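Local coordinates for monoacylglycerol lipase (Palaeococcus ferrophilus, PDB 6QE2), which probably hydrolyses monoacylglycerols to glycerol and free fatty acids, as a lipase of the alpha/beta-hydrolase superfamily, at residues G23-R28 and D162-D167; N37-G42 and W252-S257; P194-V199 and T224-K229. All coordinates share one frame; numbering follows the deposited sequence.

In the fold
From the N terminus, the chain leaves strand 15-19 and opens interaction 1 in the loop before helix 30-38; interaction 2 opens next, at the end of that helix. Interaction 1 closes at residues 162-167, just after helix 153-161, so the two contacts cross along the chain. Interaction 3 opens on strand 195-200 and closes on the last strand, 223-228, with helix 209-217 between. Interaction 2 closes last, at the end of helix 242-256, and its span therefore encloses interaction 3 entirely. These two touch where Trp252 packs on Pro194 and Leu196. Interaction 1 stands apart, its centre about 26 Å and 24 Å from the other two.

Interaction 1. Residues G23-R28 and D162-D167; sequences GEHSGR and DPLVHD
His25 and Asp162 join two loops by a histidine-carboxylate hydrogen bond, one after strand 15-19, the other after helix 153-161. The side chains meet tip to tip: His25 NE2 gives its N-H to Asp162 OD2 at 3.0 Å, nearly straight at 172°. The oxygen lies in the imidazole plane, met on its syn side but from 34° out of the carboxylate plane. With chi1 -166°, Asp162 CG is anti to its backbone N and lies 3.6 Å from His25 NE2. Asp162 OD1 accepts from Leu164 N in an Asx turn, within a type I beta turn from Asp162 to Val165, so the carboxylate is held through its other oxygen. That turn sets Leu164 CB over one face of the imidazole, a CH-pi contact 3.8 Å from the ring centroid; Arg28 CG covers the opposite face, toward the rim. In relatives with this alpha/beta-hydrolase fold, the loop after the strand equivalent to 15-19 usually contributes to the oxyanion hole; here its far part is tied to the probable cap. His166 N bonds to Gly23 O at 3.1 Å, and the His166 ring lies over Gly23 CA. A CB on Gly23 would run into His166 O. One water donates to both Glu24 O and Leu164 O. Arg28 NH1 makes a salt bridge to Glu24 OE1 at 2.8 Å and also pairs with Glu234, while Glu24 OE2 bonds to Tyr29 OH.

Interaction 2. Residues N37-G42 and W252-S257; sequences NGAGFG and WLVSHS
Phe41 drives the far end of its ring into the last turn of helix 242-256, meeting Leu253, Val254 and Ser257. CZ leads: it lies 3.6 Å from Leu253 CB, and the ring edge also faces the backbone there, with Phe41 CZ 3.5 Å from Leu253 O. Phe41 CE1 touches Val254 CG2 at 3.9 Å. The same methyl meets Ala39 CB at 4.1 Å, so Val254 bridges the two residues. Ser257 OG comes close to CZ as well, approaching the ring obliquely. Phe41 CB points toward the helix, and chi1 -67° sets CG anti to the carbonyl carbon, beside the backbone N.

The next shell fixes both backbones. Helix 30-38 ends in a Schellman motif at Gly40, whose positive phi would jam a side chain against the preceding carbonyl, and this reversal brings Phe41 round to the helix. Asn37 ND2 closes the turn, donating to Phe41 O at 2.7 Å. On the other segment, Ser257 OG donates to Leu253 O at 2.8 Å, folding Ser257 back on the helix. His256 ND1 likewise donates to Trp252 O at 2.8 Å, with ND1 above the centre of the Trp252 ring, while His256 NE2 bonds to Asp222; with both nitrogens so engaged, this imidazole is likely to lean toward its charged form. Farther in, strand 15-19 supplies Val16, which touches both Phe41 and Leu253.

No hydrogen bond joins the two segments. Leu253 O accepts from Ser257 OG, and the Phe41 rim can add at most a weak C-H...O attraction to that oxygen, so cohesion here probably rests mainly on apolar contact.

Interaction 3. Residues P194-V199 and T224-K229; sequences PVLLLV and TIMEFK
Strands 195-199 and 224-228 run parallel, 4.7 Å apart and 15° from exact alignment, joined by five backbone hydrogen bonds that run from Thr224 N-Val195 O to Phe228 N-Val199 O. Met226 N to Leu197 O is the shortest of the bonds, at 2.8 Å. At the starting end, a water that donates to Val195 O also bonds to Thr224 OG1. Leu196, Leu198, Thr224 and Met226 share one face. There Leu196 CD1 reaches across to Thr224 CG2 at 3.7 Å and to Met226 CG at 3.9 Å, on the face packed by helix 242-256. Leu198 and Phe228 lie side by side, pointing the same way, with Leu198 CD2 3.8 Å from Phe228 CE1. Chi1 -63° sets Phe228 CG anti to its carbonyl carbon, beside the backbone N that bonds to Val199 O, and the ring turns its edge to that oxygen, Phe228 CD1 lying 3.4 Å from Val199 O in the ring plane. An alanine in place of Phe228 would probably open a gap beside Leu198 CD2, leaving that methyl without its aromatic neighbour. On the other face, Val199 CG2 meets Glu227 CG at 3.9 Å, and the Glu227 carboxylate reaches on to Arg212 of helix 209-217. That helix links the strands in a beta-alpha-beta crossover at the edge of the alpha/beta-hydrolase sheet, whose loops beyond these two strands carry Asp203 and His233, the probable triad partners of Ser87.

Interaction 1. Residues G23-R28 and D162-D167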
# COMPACT_ATOMS: atom_id res chain seq x y z
N GLY A 23 9.54 0.63 -3.42
CA GLY A 23 10.84 1.15 -3.01
C GLY A 23 11.09 1.15 -1.51
O GLY A 23 12.21 1.46 -1.10
N GLU A 24 10.07 0.92 -0.68
CA GLU A 24 10.27 0.90 0.77
C GLU A 24 10.19 -0.53 1.28
O GLU A 24 10.56 -1.49 0.56
CB GLU A 24 9.26 1.84 1.42
CG GLU A 24 7.81 1.34 1.23
CD GLU A 24 6.83 1.95 2.24
OE1 GLU A 24 7.24 2.75 3.10
OE2 GLU A 24 5.63 1.67 2.09
N HIS A 25 9.81 -0.69 2.56
CA HIS A 25 9.89 -2.01 3.17
C HIS A 25 9.12 -1.93 4.47
O HIS A 25 8.76 -0.85 4.93
CB HIS A 25 11.35 -2.48 3.44
CG HIS A 25 12.10 -1.54 4.32
ND1 HIS A 25 12.23 -1.73 5.68
CD2 HIS A 25 12.71 -0.36 4.04
CE1 HIS A 25 12.92 -0.72 6.19
NE2 HIS A 25 13.21 0.13 5.21
N SER A 26 8.88 -3.10 5.08
CA SER A 26 7.98 -3.14 6.22
C SER A 26 8.61 -2.56 7.49
O SER A 26 7.87 -2.23 8.42
CB SER A 26 7.51 -4.57 6.48
OG SER A 26 8.61 -5.43 6.77
N GLY A 27 9.93 -2.40 7.52
CA GLY A 27 10.57 -1.87 8.71
C GLY A 27 10.26 -0.41 8.99
O GLY A 27 10.53 0.06 10.10
N ARG A 28 9.68 0.31 8.03
CA ARG A 28 9.33 1.70 8.26
C ARG A 28 8.05 1.85 9.08
O ARG A 28 7.68 2.98 9.42
CB ARG A 28 9.16 2.44 6.93
CG ARG A 28 10.40 2.44 6.06
CD ARG A 28 10.18 3.33 4.84
NE ARG A 28 10.08 4.74 5.21
CZ ARG A 28 9.29 5.62 4.60
NH1 ARG A 28 8.49 5.22 3.62
NH2 ARG A 28 9.28 6.89 4.98
N ASP A 162 17.90 5.71 4.29
CA ASP A 162 17.60 4.31 4.56
C ASP A 162 18.24 3.46 3.49
O ASP A 162 17.92 3.59 2.32
CB ASP A 162 16.08 4.12 4.55
CG ASP A 162 15.65 2.79 5.14
OD1 ASP A 162 16.38 1.81 5.00
OD2 ASP A 162 14.57 2.75 5.74
N PRO A 163 19.13 2.56 3.87
CA PRO A 163 19.81 1.69 2.90
C PRO A 163 18.91 0.63 2.26
O PRO A 163 19.30 0.07 1.25
CB PRO A 163 20.91 1.03 3.72
CG PRO A 163 20.43 1.08 5.11
CD PRO A 163 19.66 2.35 5.23
N LEU A 164 17.77 0.33 2.86
CA LEU A 164 16.84 -0.63 2.32
C LEU A 164 15.91 0.02 1.30
O LEU A 164 15.26 -0.67 0.54
CB LEU A 164 16.03 -1.27 3.44
CG LEU A 164 16.86 -2.14 4.38
CD1 LEU A 164 16.00 -2.70 5.49
CD2 LEU A 164 17.52 -3.26 3.60
N VAL A 165 15.84 1.36 1.29
CA VAL A 165 15.00 2.07 0.34
C VAL A 165 15.76 2.22 -0.96
O VAL A 165 16.96 2.51 -0.96
CB VAL A 165 14.57 3.44 0.91
CG1 VAL A 165 13.99 4.32 -0.19
CG2 VAL A 165 13.55 3.26 2.02
N HIS A 166 15.07 2.00 -2.08
CA HIS A 166 15.68 2.13 -3.40
C HIS A 166 14.70 2.84 -4.32
O HIS A 166 13.52 3.01 -4.00
CB HIS A 166 16.08 0.77 -3.98
CG HIS A 166 14.91 -0.14 -4.24
ND1 HIS A 166 14.10 -0.01 -5.35
CD2 HIS A 166 14.44 -1.21 -3.56
CE1 HIS A 166 13.17 -0.95 -5.33
NE2 HIS A 166 13.35 -1.69 -4.25
N ASP A 167 15.20 3.25 -5.49
CA ASP A 167 14.39 3.98 -6.46
C ASP A 167 14.17 3.20 -7.74
O ASP A 167 13.89 3.79 -8.79
CB ASP A 167 15.03 5.34 -6.76
CG ASP A 167 16.28 5.23 -7.62
OD1 ASP A 167 16.93 4.17 -7.62
OD2 ASP A 167 16.60 6.23 -8.31
O HOH W 1 12.92 -1.74 -0.66

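Interaction 2. Residues N37-G42 and W252-S257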
# COMPACT_ATOMS: atom_id res chain seq x y z
N ASN A 37 -0.32 -3.82 17.93
CA ASN A 37 -0.08 -4.86 18.94
C ASN A 37 -0.63 -4.42 20.29
O ASN A 37 -1.23 -5.23 21.01
CB ASN A 37 1.41 -5.17 19.06
CG ASN A 37 1.97 -5.89 17.85
OD1 ASN A 37 3.18 -5.91 17.65
ND2 ASN A 37 1.11 -6.50 17.06
N GLY A 38 -0.40 -3.16 20.65
CA GLY A 38 -0.92 -2.63 21.91
C GLY A 38 -2.43 -2.67 22.00
O GLY A 38 -2.98 -2.72 23.11
N ALA A 39 -3.12 -2.61 20.87
CA ALA A 39 -4.57 -2.68 20.83
C ALA A 39 -5.11 -4.11 20.74
O ALA A 39 -6.33 -4.29 20.76
CB ALA A 39 -5.12 -1.86 19.66
N GLY A 40 -4.24 -5.11 20.62
CA GLY A 40 -4.66 -6.50 20.61
C GLY A 40 -4.61 -7.20 19.27
O GLY A 40 -5.12 -8.33 19.17
N PHE A 41 -3.99 -6.61 18.25
CA PHE A 41 -3.85 -7.26 16.95
C PHE A 41 -2.48 -7.89 16.81
O PHE A 41 -1.47 -7.37 17.32
CB PHE A 41 -4.05 -6.26 15.81
CG PHE A 41 -5.43 -5.72 15.71
CD1 PHE A 41 -5.77 -4.52 16.30
CD2 PHE A 41 -6.41 -6.42 15.02
CE1 PHE A 41 -7.04 -4.03 16.21
CE2 PHE A 41 -7.69 -5.92 14.92
CZ PHE A 41 -8.01 -4.73 15.52
N GLY A 42 -2.44 -9.01 16.11
CA GLY A 42 -1.20 -9.49 15.56
C GLY A 42 -1.00 -8.81 14.21
O GLY A 42 -1.96 -8.47 13.54
N TRP A 252 -10.51 2.33 13.73
CA TRP A 252 -11.33 1.66 12.73
C TRP A 252 -11.18 0.14 12.84
O TRP A 252 -12.18 -0.60 12.78
CB TRP A 252 -10.95 2.14 11.33
CG TRP A 252 -11.85 1.69 10.21
CD1 TRP A 252 -12.91 2.38 9.70
CD2 TRP A 252 -11.75 0.48 9.45
NE1 TRP A 252 -13.49 1.67 8.67
CE2 TRP A 252 -12.79 0.50 8.50
CE3 TRP A 252 -10.88 -0.62 9.48
CZ2 TRP A 252 -12.99 -0.54 7.59
CZ3 TRP A 252 -11.08 -1.65 8.57
CH2 TRP A 252 -12.13 -1.60 7.64
N LEU A 253 -9.95 -0.34 13.00
CA LEU A 253 -9.73 -1.77 13.12
C LEU A 253 -10.36 -2.33 14.39
O LEU A 253 -10.99 -3.39 14.36
CB LEU A 253 -8.24 -2.08 13.07
CG LEU A 253 -7.67 -1.87 11.66
CD1 LEU A 253 -6.15 -1.84 11.70
CD2 LEU A 253 -8.16 -2.98 10.72
N VAL A 254 -10.22 -1.61 15.50
CA VAL A 254 -10.84 -2.03 16.76
C VAL A 254 -12.35 -2.11 16.60
O VAL A 254 -12.99 -3.10 17.00
CB VAL A 254 -10.43 -1.08 17.90
CG1 VAL A 254 -11.33 -1.30 19.12
CG2 VAL A 254 -8.98 -1.30 18.28
N SER A 255 -12.96 -1.09 16.00
CA SER A 255 -14.41 -1.08 15.86
C SER A 255 -14.91 -2.16 14.92
O SER A 255 -16.08 -2.55 15.02
CB SER A 255 -14.89 0.30 15.39
OG SER A 255 -14.62 0.51 14.02
N HIS A 256 -14.07 -2.68 14.00
CA HIS A 256 -14.49 -3.73 13.08
C HIS A 256 -14.05 -5.11 13.53
O HIS A 256 -14.33 -6.10 12.83
CB HIS A 256 -13.96 -3.45 11.67
CG HIS A 256 -14.70 -2.35 10.99
ND1 HIS A 256 -14.45 -1.01 11.23
CD2 HIS A 256 -15.77 -2.38 10.16
CE1 HIS A 256 -15.29 -0.28 10.52
NE2 HIS A 256 -16.11 -1.09 9.87
N SER A 257 -13.39 -5.21 14.66
CA SER A 257 -12.94 -6.50 15.18
C SER A 257 -14.15 -7.32 15.60
O SER A 257 -14.82 -6.93 16.56
CB SER A 257 -12.06 -6.31 16.38
OG SER A 257 -10.90 -5.61 16.08

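Interaction 3. Residues P194-V199 and T224-K229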
# COMPACT_ATOMS: atom_id res chain seq x y z
N PRO A 194 -15.56 -4.34 4.60
CA PRO A 194 -15.50 -2.91 4.91
C PRO A 194 -14.20 -2.27 4.44
O PRO A 194 -13.14 -2.90 4.43
CB PRO A 194 -15.62 -2.86 6.43
CG PRO A 194 -16.34 -4.12 6.78
CD PRO A 194 -15.84 -5.15 5.81
N VAL A 195 -14.28 -0.99 4.07
CA VAL A 195 -13.18 -0.26 3.45
C VAL A 195 -12.93 1.04 4.21
O VAL A 195 -13.87 1.76 4.57
CB VAL A 195 -13.48 0.06 1.97
CG1 VAL A 195 -12.41 0.99 1.39
CG2 VAL A 195 -13.60 -1.21 1.16
N LEU A 196 -11.65 1.34 4.45
CA LEU A 196 -11.22 2.65 4.93
C LEU A 196 -10.13 3.17 4.01
O LEU A 196 -9.11 2.49 3.81
CB LEU A 196 -10.71 2.57 6.38
CG LEU A 196 -10.04 3.83 6.94
CD1 LEU A 196 -11.00 5.02 6.99
CD2 LEU A 196 -9.45 3.54 8.32
N LEU A 197 -10.34 4.36 3.44
CA LEU A 197 -9.34 5.03 2.62
C LEU A 197 -8.85 6.28 3.35
O LEU A 197 -9.66 7.04 3.89
CB LEU A 197 -9.94 5.43 1.27
CG LEU A 197 -10.63 4.30 0.49
CD1 LEU A 197 -11.31 4.86 -0.74
CD2 LEU A 197 -9.62 3.23 0.09
N LEU A 198 -7.54 6.49 3.36
CA LEU A 198 -6.93 7.64 4.02
C LEU A 198 -6.04 8.37 3.02
O LEU A 198 -5.15 7.76 2.42
CB LEU A 198 -6.10 7.23 5.24
CG LEU A 198 -6.76 6.33 6.28
CD1 LEU A 198 -6.05 4.99 6.28
CD2 LEU A 198 -6.70 6.95 7.66
N VAL A 199 -6.28 9.68 2.84
CA VAL A 199 -5.53 10.46 1.87
C VAL A 199 -5.11 11.80 2.46
O VAL A 199 -5.79 12.36 3.33
CB VAL A 199 -6.34 10.69 0.57
CG1 VAL A 199 -6.62 9.37 -0.12
CG2 VAL A 199 -7.64 11.42 0.87
N THR A 224 -15.55 4.17 4.19
CA THR A 224 -15.16 5.42 4.83
C THR A 224 -13.96 6.00 4.10
O THR A 224 -13.05 5.26 3.72
CB THR A 224 -14.82 5.19 6.31
OG1 THR A 224 -15.96 4.63 6.99
CG2 THR A 224 -14.42 6.49 7.00
N ILE A 225 -13.97 7.31 3.88
CA ILE A 225 -12.80 8.01 3.36
C ILE A 225 -12.47 9.16 4.30
O ILE A 225 -13.36 9.92 4.70
CB ILE A 225 -13.02 8.50 1.91
CG1 ILE A 225 -11.77 9.23 1.41
CG2 ILE A 225 -14.27 9.38 1.80
CD1 ILE A 225 -11.75 9.43 -0.09
N MET A 226 -11.21 9.25 4.70
CA MET A 226 -10.73 10.29 5.60
C MET A 226 -9.65 11.10 4.92
O MET A 226 -8.65 10.55 4.45
CB MET A 226 -10.19 9.68 6.89
CG MET A 226 -11.21 8.88 7.66
SD MET A 226 -10.51 8.32 9.21
CE MET A 226 -10.28 9.89 10.04
N GLU A 227 -9.83 12.42 4.90
CA GLU A 227 -8.86 13.33 4.31
C GLU A 227 -8.10 14.07 5.40
O GLU A 227 -8.66 14.40 6.45
CB GLU A 227 -9.55 14.33 3.38
CG GLU A 227 -10.43 13.66 2.34
CD GLU A 227 -10.62 14.50 1.11
OE1 GLU A 227 -9.96 15.55 1.00
OE2 GLU A 227 -11.45 14.12 0.25
N PHE A 228 -6.83 14.33 5.14
CA PHE A 228 -5.95 15.02 6.08
C PHE A 228 -5.44 16.27 5.38
O PHE A 228 -4.52 16.21 4.56
CB PHE A 228 -4.84 14.09 6.55
CG PHE A 228 -5.35 12.90 7.31
CD1 PHE A 228 -5.82 11.78 6.63
CD2 PHE A 228 -5.41 12.92 8.69
CE1 PHE A 228 -6.32 10.70 7.32
CE2 PHE A 228 -5.90 11.83 9.39
CZ PHE A 228 -6.35 10.72 8.70
N LYS A 229 -6.04 17.41 5.72
CA LYS A 229 -5.84 18.64 4.98
C LYS A 229 -4.38 19.08 5.03
O LYS A 229 -3.82 19.27 6.12
CB LYS A 229 -6.74 19.73 5.53
CG LYS A 229 -6.62 21.06 4.80
CD LYS A 229 -7.56 22.09 5.41
CE LYS A 229 -7.44 23.43 4.69
NZ LYS A 229 -7.75 23.29 3.24
O HOH W 2 -15.63 1.83 6.67